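Local coordinates for protein cystathionine beta-lyases/cystathionine gamma-synthases (Corynebacterium glutamicum, PDB 5X5H) that probably catalyses the pyridoxal-phosphate-dependent condensation of O-succinyl-L-homoserine with L-cysteine to L,L-cystathionine, releasing succinate, in methionine biosynthesis, at residues A[160-165]-A[296-301]; A[147-152]-A[176-181]; A[71-76]-A[189-194]; A[103-108]-A[154-159]. All coordinates share one frame; numbering follows the deposited sequence.

Interaction 1 (A[160-165]-A[296-301]); sequences TDIEAV and AKQMKR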
# COMPACT_ATOMS: atom_id res chain seq x y z
N THR A 160 -8.66 32.87 -19.12
CA THR A 160 -9.98 33.45 -18.98
C THR A 160 -10.03 34.28 -17.78
O THR A 160 -9.57 33.87 -16.68
CB THR A 160 -11.00 32.31 -18.84
OG1 THR A 160 -11.06 31.58 -20.05
CG2 THR A 160 -12.42 32.80 -18.60
N ASP A 161 -10.72 35.45 -17.82
CA ASP A 161 -10.91 36.31 -16.71
C ASP A 161 -12.06 35.78 -15.86
O ASP A 161 -13.24 35.93 -16.18
CB ASP A 161 -11.23 37.75 -17.23
CG ASP A 161 -11.29 38.77 -16.16
OD1 ASP A 161 -11.66 38.53 -15.00
OD2 ASP A 161 -11.00 40.01 -16.54
N ILE A 162 -11.65 35.08 -14.77
CA ILE A 162 -12.67 34.35 -13.98
C ILE A 162 -13.75 35.31 -13.41
O ILE A 162 -14.94 34.99 -13.48
CB ILE A 162 -11.99 33.55 -12.86
CG1 ILE A 162 -11.12 32.45 -13.44
CG2 ILE A 162 -13.04 32.87 -11.97
CD1 ILE A 162 -10.07 31.90 -12.49
N GLU A 163 -13.32 36.41 -12.83
CA GLU A 163 -14.23 37.36 -12.15
C GLU A 163 -15.18 37.91 -13.22
O GLU A 163 -16.38 38.04 -12.97
CB GLU A 163 -13.42 38.45 -11.46
CG GLU A 163 -14.33 39.39 -10.66
CD GLU A 163 -13.56 40.48 -9.94
OE1 GLU A 163 -12.31 40.42 -9.84
OE2 GLU A 163 -14.22 41.36 -9.39
N ALA A 164 -14.67 38.24 -14.40
CA ALA A 164 -15.52 38.77 -15.40
C ALA A 164 -16.57 37.81 -15.90
O ALA A 164 -17.71 38.19 -16.12
CB ALA A 164 -14.73 39.27 -16.58
N VAL A 165 -16.22 36.53 -16.13
CA VAL A 165 -17.14 35.56 -16.50
C VAL A 165 -18.12 35.24 -15.40
O VAL A 165 -19.29 35.08 -15.70
CB VAL A 165 -16.41 34.27 -17.04
CG1 VAL A 165 -17.35 33.13 -17.17
CG2 VAL A 165 -15.60 34.60 -18.31
N ALA A 296 -1.76 37.70 -14.64
CA ALA A 296 -0.97 38.28 -13.59
C ALA A 296 -1.89 38.79 -12.50
O ALA A 296 -1.42 38.82 -11.40
CB ALA A 296 -0.14 39.40 -14.23
N LYS A 297 -3.14 39.13 -12.78
CA LYS A 297 -4.07 39.55 -11.72
C LYS A 297 -4.63 38.40 -10.93
O LYS A 297 -4.83 38.57 -9.73
CB LYS A 297 -5.18 40.50 -12.16
CG LYS A 297 -6.11 40.06 -13.22
CD LYS A 297 -7.26 41.10 -13.38
CE LYS A 297 -8.46 40.49 -14.08
NZ LYS A 297 -9.16 41.47 -14.97
N GLN A 298 -4.83 37.25 -11.54
CA GLN A 298 -5.58 36.20 -10.87
C GLN A 298 -4.67 35.03 -10.49
O GLN A 298 -5.17 34.14 -9.75
CB GLN A 298 -6.75 35.74 -11.71
CG GLN A 298 -6.49 35.04 -12.97
CD GLN A 298 -7.72 34.77 -13.85
OE1 GLN A 298 -8.82 35.38 -13.69
NE2 GLN A 298 -7.52 33.92 -14.82
N MET A 299 -3.40 34.96 -10.92
CA MET A 299 -2.51 33.86 -10.62
C MET A 299 -1.32 34.40 -9.81
O MET A 299 -0.73 35.48 -10.16
CB MET A 299 -1.96 33.23 -11.84
CG MET A 299 -3.00 32.67 -12.83
SD MET A 299 -2.34 31.87 -14.29
CE MET A 299 -1.61 30.39 -13.51
N LYS A 300 -0.86 33.68 -8.76
CA LYS A 300 0.27 34.06 -7.99
C LYS A 300 1.56 33.95 -8.76
O LYS A 300 2.47 34.79 -8.61
CB LYS A 300 0.37 33.17 -6.74
CG LYS A 300 1.52 33.42 -5.77
CD LYS A 300 1.62 32.40 -4.62
CE LYS A 300 2.53 33.03 -3.56
NZ LYS A 300 2.84 31.99 -2.56
N ARG A 301 1.65 32.91 -9.59
CA ARG A 301 2.76 32.66 -10.49
C ARG A 301 2.12 32.03 -11.73
O ARG A 301 0.97 31.73 -11.76
CB ARG A 301 3.86 31.78 -9.92
CG ARG A 301 4.36 32.37 -8.59
CD ARG A 301 5.63 31.83 -8.08
NE ARG A 301 6.72 32.01 -9.05
CZ ARG A 301 7.83 31.36 -8.98
NH1 ARG A 301 8.07 30.52 -8.01
NH2 ARG A 301 8.72 31.56 -9.91
O HOH W 1 -10.47 37.43 -12.81
O HOH W 2 -12.13 41.15 -13.94
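Q298 and K297, at the C-terminal end of helix 292-298, bind T160, D161 and I162 at the entrance of helix 162-167. The contact is polar, and it joins a helix of the seven-stranded cofactor-binding domain to one that lies in the chain between two strands of the five-stranded sheet. It is a worked example of how a primary amide can recognise a backbone at two points. Q298 NE2 donates to T160 O at 2.8 Å, almost straight at the hydrogen (164°) and close to its own amide plane, although it comes in tilted from the plane of the T160 carbonyl. The other end of the amide, OE1, accepts from I162 N at 3.0 Å on an in-plane lone pair. Held at both ends, the amide has its rotation fixed, and I162 CD1 packs 4.0 Å from Q298 CD. The K297 and D161 side chains cross at about a right angle, and K297 NZ forms a salt bridge with D161 OD2 (2.8 Å), met from above the carboxylate plane. D161 is the N-cap of the helix: its OD1 receives A164 N at 3.1 Å. One water donates to both D161 OD1 and Q298 OE1 and accepts from E163 N, while a second joins D161 OD1 to K297 NZ. The N-terminal end of helix 162-167 and K297 would be expected to favour the charged form of D161. Behind this polar seam, I162 rests on L176 and V178 of strand 175-179, and T160, whose hydroxyl pairs with T130, leans on V149 of strand 144-150.

Interaction 2 (A[147-152]-A[176-181]); sequences IWVETP and LVVDNT. With PLP (pyridoxal-5'-phosphate), chain B.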
# COMPACT_ATOMS: atom_id res chain seq x y z
N ILE A 147 -21.39 27.15 -17.26
CA ILE A 147 -20.24 27.69 -18.06
C ILE A 147 -18.99 26.98 -17.50
O ILE A 147 -18.72 27.08 -16.28
CB ILE A 147 -20.12 29.20 -17.89
CG1 ILE A 147 -21.47 29.88 -18.27
CG2 ILE A 147 -18.95 29.78 -18.73
CD1 ILE A 147 -21.45 31.36 -18.00
N TRP A 148 -18.29 26.26 -18.35
CA TRP A 148 -17.14 25.45 -17.99
C TRP A 148 -15.87 26.14 -18.45
O TRP A 148 -15.69 26.33 -19.68
CB TRP A 148 -17.25 24.08 -18.63
CG TRP A 148 -16.19 23.15 -18.10
CD1 TRP A 148 -14.95 22.90 -18.61
CD2 TRP A 148 -16.33 22.36 -16.92
NE1 TRP A 148 -14.31 21.95 -17.83
CE2 TRP A 148 -15.13 21.67 -16.76
CE3 TRP A 148 -17.39 22.16 -16.01
CZ2 TRP A 148 -14.96 20.73 -15.73
CZ3 TRP A 148 -17.19 21.23 -14.93
CH2 TRP A 148 -15.99 20.53 -14.85
N VAL A 149 -15.04 26.55 -17.52
CA VAL A 149 -13.84 27.30 -17.84
C VAL A 149 -12.60 26.49 -17.39
O VAL A 149 -12.58 26.06 -16.21
CB VAL A 149 -13.87 28.69 -17.18
CG1 VAL A 149 -12.50 29.36 -17.17
CG2 VAL A 149 -14.92 29.57 -17.95
N GLU A 150 -11.58 26.36 -18.18
CA GLU A 150 -10.27 25.92 -17.77
C GLU A 150 -9.37 27.09 -17.91
O GLU A 150 -9.34 27.71 -18.98
CB GLU A 150 -9.64 24.90 -18.67
CG GLU A 150 -10.07 23.59 -18.55
CD GLU A 150 -9.37 22.67 -19.53
OE1 GLU A 150 -8.21 22.84 -19.99
OE2 GLU A 150 -9.98 21.65 -19.79
N THR A 151 -8.53 27.47 -16.94
CA THR A 151 -7.56 28.52 -17.15
C THR A 151 -6.36 28.31 -16.23
O THR A 151 -6.54 28.20 -15.02
CB THR A 151 -8.21 29.90 -16.97
OG1 THR A 151 -7.26 30.93 -17.25
CG2 THR A 151 -8.79 30.23 -15.63
N PRO A 152 -5.14 28.20 -16.79
CA PRO A 152 -4.82 28.15 -18.20
C PRO A 152 -5.37 26.92 -18.84
O PRO A 152 -5.47 25.84 -18.19
CB PRO A 152 -3.28 28.12 -18.22
CG PRO A 152 -2.84 28.66 -16.85
CD PRO A 152 -3.94 28.13 -15.91
N LEU A 176 -20.85 28.95 -12.94
CA LEU A 176 -19.48 28.91 -13.43
C LEU A 176 -18.70 27.85 -12.65
O LEU A 176 -18.58 27.99 -11.40
CB LEU A 176 -18.81 30.23 -13.32
CG LEU A 176 -17.33 30.33 -13.60
CD1 LEU A 176 -17.01 29.85 -15.02
CD2 LEU A 176 -16.78 31.70 -13.24
N VAL A 177 -18.15 26.91 -13.38
CA VAL A 177 -17.22 25.92 -12.81
C VAL A 177 -15.88 26.15 -13.50
O VAL A 177 -15.77 26.23 -14.70
CB VAL A 177 -17.66 24.51 -12.95
CG1 VAL A 177 -16.55 23.52 -12.46
CG2 VAL A 177 -19.02 24.31 -12.26
N VAL A 178 -14.83 26.26 -12.64
CA VAL A 178 -13.43 26.38 -13.12
C VAL A 178 -12.71 25.06 -12.86
O VAL A 178 -12.66 24.61 -11.70
CB VAL A 178 -12.68 27.58 -12.56
CG1 VAL A 178 -11.29 27.60 -12.97
CG2 VAL A 178 -13.40 28.90 -12.94
N ASP A 179 -12.14 24.51 -13.90
CA ASP A 179 -11.18 23.39 -13.81
C ASP A 179 -9.83 24.04 -13.53
O ASP A 179 -9.24 24.69 -14.41
CB ASP A 179 -11.24 22.56 -15.04
CG ASP A 179 -10.21 21.43 -15.08
OD1 ASP A 179 -9.23 21.45 -14.28
OD2 ASP A 179 -10.36 20.55 -16.01
N ASN A 180 -9.40 23.94 -12.25
CA ASN A 180 -8.18 24.59 -11.72
C ASN A 180 -7.00 23.65 -11.67
O ASN A 180 -6.05 23.92 -10.91
CB ASN A 180 -8.51 25.19 -10.35
CG ASN A 180 -7.58 26.23 -9.88
OD1 ASN A 180 -7.12 27.04 -10.69
ND2 ASN A 180 -7.23 26.24 -8.59
N THR A 181 -7.00 22.58 -12.46
CA THR A 181 -5.96 21.57 -12.44
C THR A 181 -4.59 22.18 -12.67
O THR A 181 -3.65 21.88 -11.93
CB THR A 181 -6.26 20.46 -13.44
OG1 THR A 181 -7.50 19.79 -13.11
CG2 THR A 181 -5.18 19.47 -13.56
N1 PLP B . -8.75 18.46 -16.60
C2 PLP B . -7.53 18.76 -16.99
C2A PLP B . -7.22 20.20 -17.17
C3 PLP B . -6.59 17.79 -17.04
O3 PLP B . -5.29 18.05 -17.41
C4 PLP B . -6.89 16.44 -16.77
C4A PLP B . -5.84 15.42 -16.85
C5 PLP B . -8.24 16.11 -16.51
C6 PLP B . -9.12 17.17 -16.42
C5A PLP B . -8.74 14.68 -16.32
O4P PLP B . -8.30 14.12 -15.04
P PLP B . -8.03 12.57 -14.89
O1P PLP B . -6.96 12.20 -15.90
O2P PLP B . -7.61 12.53 -13.43
O3P PLP B . -9.35 11.83 -15.12
O HOH W 3 -11.81 20.54 -18.26
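V177 CG1 meets the six-membered part of the W148 indole obliquely, 3.4 Å from CZ3. The tryptophan is brought there by a chi1 of -171°, which places CG anti to the backbone N and lays the ring across the neighbouring strand. On the opposite face of the sheet L176 supplies the bump: its CD1 sits over I147 O (3.5 Å), in the hollow on strand 144-150 between V149 CG2 at 3.6 Å and I147 CG2 at 4.2 Å. Between the two faces run three regular backbone bonds, V177 N to I147 O, V149 N to V177 O and D179 N to V149 O. These are adjacent parallel strands of a beta-alpha-beta unit whose helix is 162-167, in the central sheet of a fold-type I pyridoxal-phosphate enzyme, and at their C-terminal ends the apolar relief gives way to acids. E150 and D179 lie side by side and point the same way, E150 CG resting 3.8 Å from D179 CB. Their carboxylates come within 4.0 Å (OE2 to OD2) but are turned 58° apart, and a water fills the notch, donating to both and accepting from W148 NE1 in the plane of the indole. E150 OE2 also takes the backbone N of Y107. D179 OD1 accepts from T181 N, an Asx turn, and from T181 OG1, which steadies the carboxylate while D179 OD2 stands 2.7 Å from the pyridine nitrogen N1 of the cofactor.

Interaction 3 (A[71-76]-A[189-194]); sequences EGAKYG and QPLKLG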
# COMPACT_ATOMS: atom_id res chain seq x y z
N GLU A 71 -8.49 25.88 -1.18
CA GLU A 71 -9.30 26.67 -2.14
C GLU A 71 -10.15 27.73 -1.50
O GLU A 71 -10.90 28.40 -2.17
CB GLU A 71 -10.11 25.72 -3.01
CG GLU A 71 -9.29 24.95 -4.01
CD GLU A 71 -8.98 25.73 -5.28
OE1 GLU A 71 -9.03 26.99 -5.35
OE2 GLU A 71 -8.41 25.11 -6.25
N GLY A 72 -10.05 27.85 -0.17
CA GLY A 72 -10.96 28.76 0.49
C GLY A 72 -12.38 28.31 0.51
O GLY A 72 -13.37 29.09 0.44
N ALA A 73 -12.62 26.99 0.49
CA ALA A 73 -13.88 26.33 0.40
C ALA A 73 -14.31 25.68 1.72
O ALA A 73 -13.42 25.06 2.37
CB ALA A 73 -13.86 25.26 -0.72
N LYS A 74 -15.57 25.71 2.06
CA LYS A 74 -16.05 24.94 3.21
C LYS A 74 -16.17 23.46 2.89
O LYS A 74 -15.96 22.60 3.76
CB LYS A 74 -17.45 25.43 3.62
CG LYS A 74 -17.47 26.86 4.13
CD LYS A 74 -18.91 27.37 4.33
CE LYS A 74 -18.95 28.89 4.28
NZ LYS A 74 -20.18 29.36 4.97
N TYR A 75 -16.36 23.12 1.62
CA TYR A 75 -16.74 21.71 1.26
C TYR A 75 -15.87 21.19 0.13
O TYR A 75 -15.54 21.90 -0.85
CB TYR A 75 -18.16 21.70 0.81
CG TYR A 75 -19.16 22.36 1.75
CD1 TYR A 75 -19.43 21.74 2.97
CD2 TYR A 75 -19.74 23.53 1.47
CE1 TYR A 75 -20.30 22.30 3.89
CE2 TYR A 75 -20.64 24.10 2.40
CZ TYR A 75 -20.82 23.53 3.56
OH TYR A 75 -21.68 24.13 4.51
N GLY A 76 -15.60 19.90 0.19
CA GLY A 76 -14.86 19.17 -0.77
C GLY A 76 -15.27 17.73 -0.85
O GLY A 76 -15.56 17.10 0.15
N GLN A 189 -7.26 30.72 -6.97
CA GLN A 189 -8.36 30.30 -6.13
C GLN A 189 -9.67 30.83 -6.73
O GLN A 189 -10.17 31.89 -6.34
CB GLN A 189 -8.15 30.73 -4.67
CG GLN A 189 -6.92 30.14 -4.03
CD GLN A 189 -6.62 30.69 -2.68
OE1 GLN A 189 -6.48 31.92 -2.54
NE2 GLN A 189 -6.38 29.83 -1.70
N PRO A 190 -10.20 30.12 -7.71
CA PRO A 190 -11.40 30.63 -8.44
C PRO A 190 -12.59 30.93 -7.59
O PRO A 190 -13.41 31.79 -7.97
CB PRO A 190 -11.69 29.57 -9.48
CG PRO A 190 -10.37 28.88 -9.64
CD PRO A 190 -9.68 28.89 -8.28
N LEU A 191 -12.81 30.25 -6.48
CA LEU A 191 -13.98 30.61 -5.64
C LEU A 191 -13.89 32.02 -5.17
O LEU A 191 -14.95 32.65 -5.03
CB LEU A 191 -14.18 29.64 -4.48
CG LEU A 191 -14.38 28.18 -4.78
CD1 LEU A 191 -14.34 27.40 -3.46
CD2 LEU A 191 -15.57 27.93 -5.64
N LYS A 192 -12.70 32.51 -4.97
CA LYS A 192 -12.52 33.92 -4.44
C LYS A 192 -12.82 34.93 -5.56
O LYS A 192 -12.98 36.15 -5.28
CB LYS A 192 -11.13 34.08 -3.90
CG LYS A 192 -10.86 33.09 -2.74
CD LYS A 192 -9.62 33.39 -2.00
CE LYS A 192 -9.39 32.36 -0.93
NZ LYS A 192 -8.11 32.72 -0.29
N LEU A 193 -12.98 34.48 -6.79
CA LEU A 193 -13.27 35.38 -7.92
C LEU A 193 -14.64 35.14 -8.43
O LEU A 193 -14.98 35.66 -9.48
CB LEU A 193 -12.21 35.17 -8.96
CG LEU A 193 -10.76 35.33 -8.64
CD1 LEU A 193 -9.83 34.85 -9.75
CD2 LEU A 193 -10.46 36.75 -8.26
N GLY A 194 -15.48 34.33 -7.78
CA GLY A 194 -16.80 34.16 -8.12
C GLY A 194 -17.26 32.89 -8.76
O GLY A 194 -18.44 32.67 -9.06
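E71 meets Q189 and P190 through the end of its side chain, and the path to that end shows how a bent glutamate can reach across to a neighbouring turn. CB, CG and CD make no close approach to 189-194 and serve as a spacer, whose bend (chi2 -82°) turns OE1 toward Q189 and P190. OE1 makes the contact and lies among carbons: Q189 CA is 3.5 Å away and P190 CD 3.6 Å, with Q189 CB a little farther. OE2 accepts from N180 ND2, outside both segments, and V198, H200 and V218 of the central sheet touch the side chain as a whole. Beside it the contact is apolar: L191 pushes CD1 up to A73 CB (3.5 Å) and lies 3.8 Å from E71 O. G72, with positive phi, closes the helix in a Schellman motif, and its CA is met by K192 CE at 4.2 Å. The extended K192 side chain runs back along its own segment, and NZ donates to Q189 OE1 at 2.9 Å from above the carbonyl plane, while Q189 NE2 donates to L70 O. E71 and L191 also belong to a magnesium site, the ion lying about 3 Å from the E71 side chain. The two carboxylate oxygens are thus unequal: OE1 is buried against Q189 and P190 carbons without a hydrogen-bonding partner, OE2 is held by N180, and the nearby magnesium ion would be expected to stabilise the negative charge.

Interaction 4 (A[103-108]-A[154-159]); sequences GNDAYG and NPALGI. With PLP (pyridoxal-5'-phosphate), chain B.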
# COMPACT_ATOMS: atom_id res chain seq x y z
N GLY A 103 -15.30 26.25 -23.46
CA GLY A 103 -14.28 26.89 -24.21
C GLY A 103 -13.76 26.14 -25.40
O GLY A 103 -14.09 24.98 -25.65
N ASN A 104 -12.94 26.88 -26.20
CA ASN A 104 -12.34 26.36 -27.45
C ASN A 104 -10.98 25.78 -27.30
O ASN A 104 -10.25 25.63 -28.32
CB ASN A 104 -12.34 27.41 -28.67
CG ASN A 104 -11.45 28.61 -28.45
OD1 ASN A 104 -10.70 28.72 -27.49
ND2 ASN A 104 -11.61 29.58 -29.34
N ASP A 105 -10.50 25.61 -26.07
CA ASP A 105 -9.23 24.92 -25.84
C ASP A 105 -9.41 24.25 -24.52
O ASP A 105 -9.68 24.97 -23.52
CB ASP A 105 -7.99 25.89 -25.82
CG ASP A 105 -6.62 25.09 -25.96
OD1 ASP A 105 -6.35 24.48 -27.04
OD2 ASP A 105 -5.83 25.01 -25.02
N ALA A 106 -9.33 22.95 -24.49
CA ALA A 106 -9.77 22.25 -23.25
C ALA A 106 -9.33 20.85 -23.33
O ALA A 106 -9.06 20.31 -24.44
CB ALA A 106 -11.30 22.29 -23.07
N TYR A 107 -9.27 20.21 -22.18
CA TYR A 107 -8.86 18.91 -22.12
C TYR A 107 -9.85 18.10 -23.02
O TYR A 107 -11.11 18.18 -22.95
CB TYR A 107 -8.82 18.39 -20.61
CG TYR A 107 -8.47 17.02 -20.54
CD1 TYR A 107 -7.27 16.49 -21.13
CD2 TYR A 107 -9.27 16.05 -19.93
CE1 TYR A 107 -6.91 15.14 -21.16
CE2 TYR A 107 -8.92 14.77 -19.93
CZ TYR A 107 -7.75 14.21 -20.48
OH TYR A 107 -7.46 12.86 -20.55
N GLY A 108 -9.19 17.32 -23.85
CA GLY A 108 -9.91 16.49 -24.85
C GLY A 108 -10.91 15.55 -24.15
O GLY A 108 -12.00 15.33 -24.67
N ASN A 154 -5.65 23.52 -21.39
CA ASN A 154 -4.77 22.43 -21.74
C ASN A 154 -5.05 22.16 -23.19
O ASN A 154 -6.22 21.74 -23.48
CB ASN A 154 -5.27 21.19 -20.92
CG ASN A 154 -4.50 19.95 -21.18
OD1 ASN A 154 -3.61 19.89 -22.05
ND2 ASN A 154 -4.74 18.90 -20.32
N PRO A 155 -4.12 22.34 -24.13
CA PRO A 155 -2.68 22.52 -23.88
C PRO A 155 -2.21 23.95 -24.16
O PRO A 155 -1.00 24.23 -23.89
CB PRO A 155 -2.06 21.61 -24.83
CG PRO A 155 -2.94 21.77 -26.10
CD PRO A 155 -4.32 21.96 -25.58
N ALA A 156 -3.00 24.85 -24.75
CA ALA A 156 -2.47 26.13 -25.21
C ALA A 156 -2.29 27.18 -24.22
O ALA A 156 -1.79 28.30 -24.51
CB ALA A 156 -3.35 26.62 -26.40
N LEU A 157 -2.68 26.94 -22.96
CA LEU A 157 -2.50 27.88 -21.89
C LEU A 157 -3.21 29.18 -22.09
O LEU A 157 -2.82 30.22 -21.59
CB LEU A 157 -1.03 28.04 -21.51
CG LEU A 157 -0.29 26.73 -21.38
CD1 LEU A 157 1.18 26.87 -21.16
CD2 LEU A 157 -0.78 25.83 -20.21
N GLY A 158 -4.39 29.09 -22.73
CA GLY A 158 -5.25 30.25 -22.83
C GLY A 158 -5.80 30.71 -21.52
O GLY A 158 -6.03 29.87 -20.59
N ILE A 159 -6.06 31.98 -21.32
CA ILE A 159 -6.42 32.55 -20.07
C ILE A 159 -7.83 33.16 -20.07
O ILE A 159 -8.15 33.93 -21.02
CB ILE A 159 -5.44 33.66 -19.59
CG1 ILE A 159 -4.00 33.17 -19.61
CG2 ILE A 159 -5.85 34.38 -18.31
CD1 ILE A 159 -3.77 32.02 -18.59
N1 PLP B . -8.75 18.46 -16.60
C2 PLP B . -7.53 18.76 -16.99
C2A PLP B . -7.22 20.20 -17.17
C3 PLP B . -6.59 17.79 -17.04
O3 PLP B . -5.29 18.05 -17.41
C4 PLP B . -6.89 16.44 -16.77
C4A PLP B . -5.84 15.42 -16.85
C5 PLP B . -8.24 16.11 -16.51
C6 PLP B . -9.12 17.17 -16.42
C5A PLP B . -8.74 14.68 -16.32
O4P PLP B . -8.30 14.12 -15.04
P PLP B . -8.03 12.57 -14.89
O1P PLP B . -6.96 12.20 -15.90
O2P PLP B . -7.61 12.53 -13.43
O3P PLP B . -9.35 11.83 -15.12
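D105 carries its CG anti to the backbone N (chi1 -165°), which swings the carboxylate toward P155 and A156; in Y107 (chi1 177°) and N154 CG is likewise anti, and the two side chains lie side by side, pointing the same way. At the first meeting, A156 N donates to D105 OD2 at 2.8 Å, on the syn side of the carboxylate. The same oxygen lies 3.4 Å from P155 CD and accepts from T153 OG1 as well, so D105 OD2 joins the start of the turn after the cis N154-P155 peptide to T153. Next along, N154 O approaches A106 C at 3.2 Å. At the second meeting the N154 amide and Y107 ring planes are 20° apart, with N154 ND2 3.6 Å from Y107 CD1. The Y107 ring places one face under the cofactor, PLP C4 standing 3.9 Å above its centre, and its hydroxyl bonds R54 of the second subunit. N154 ND2 gives PLP O3 a weak hydrogen bond, while R364 holds OD1. A tyrosine face over the cofactor ring, with an asparagine near O3, is consistent with the cofactor site of the trans-sulfuration family (fold type I).

How the interactions relate
Read from the N terminus, the chain opens interaction 3 at 71-76, interaction 4 at 103-108 and interaction 2 at 147-152. Interaction 4 closes first, at 154-159; interaction 1 then opens at 160-165, interaction 2 closes at 176-181, interaction 3 at 189-194, and interaction 1 at 296-301. Interactions 2 and 4 cross and both nest inside interaction 3. Interaction 1 crosses 2 and 3 but follows 4 in series. Interactions 1 and 2 each touch all the others, whereas 3 and 4 do not meet. Interactions 2 and 4 share the cofactor; interaction 1 ties helix 162-167, beside the central sheet, to helix 292-298, in the chain between strands 278-282 and 305-310 of the smaller sheet.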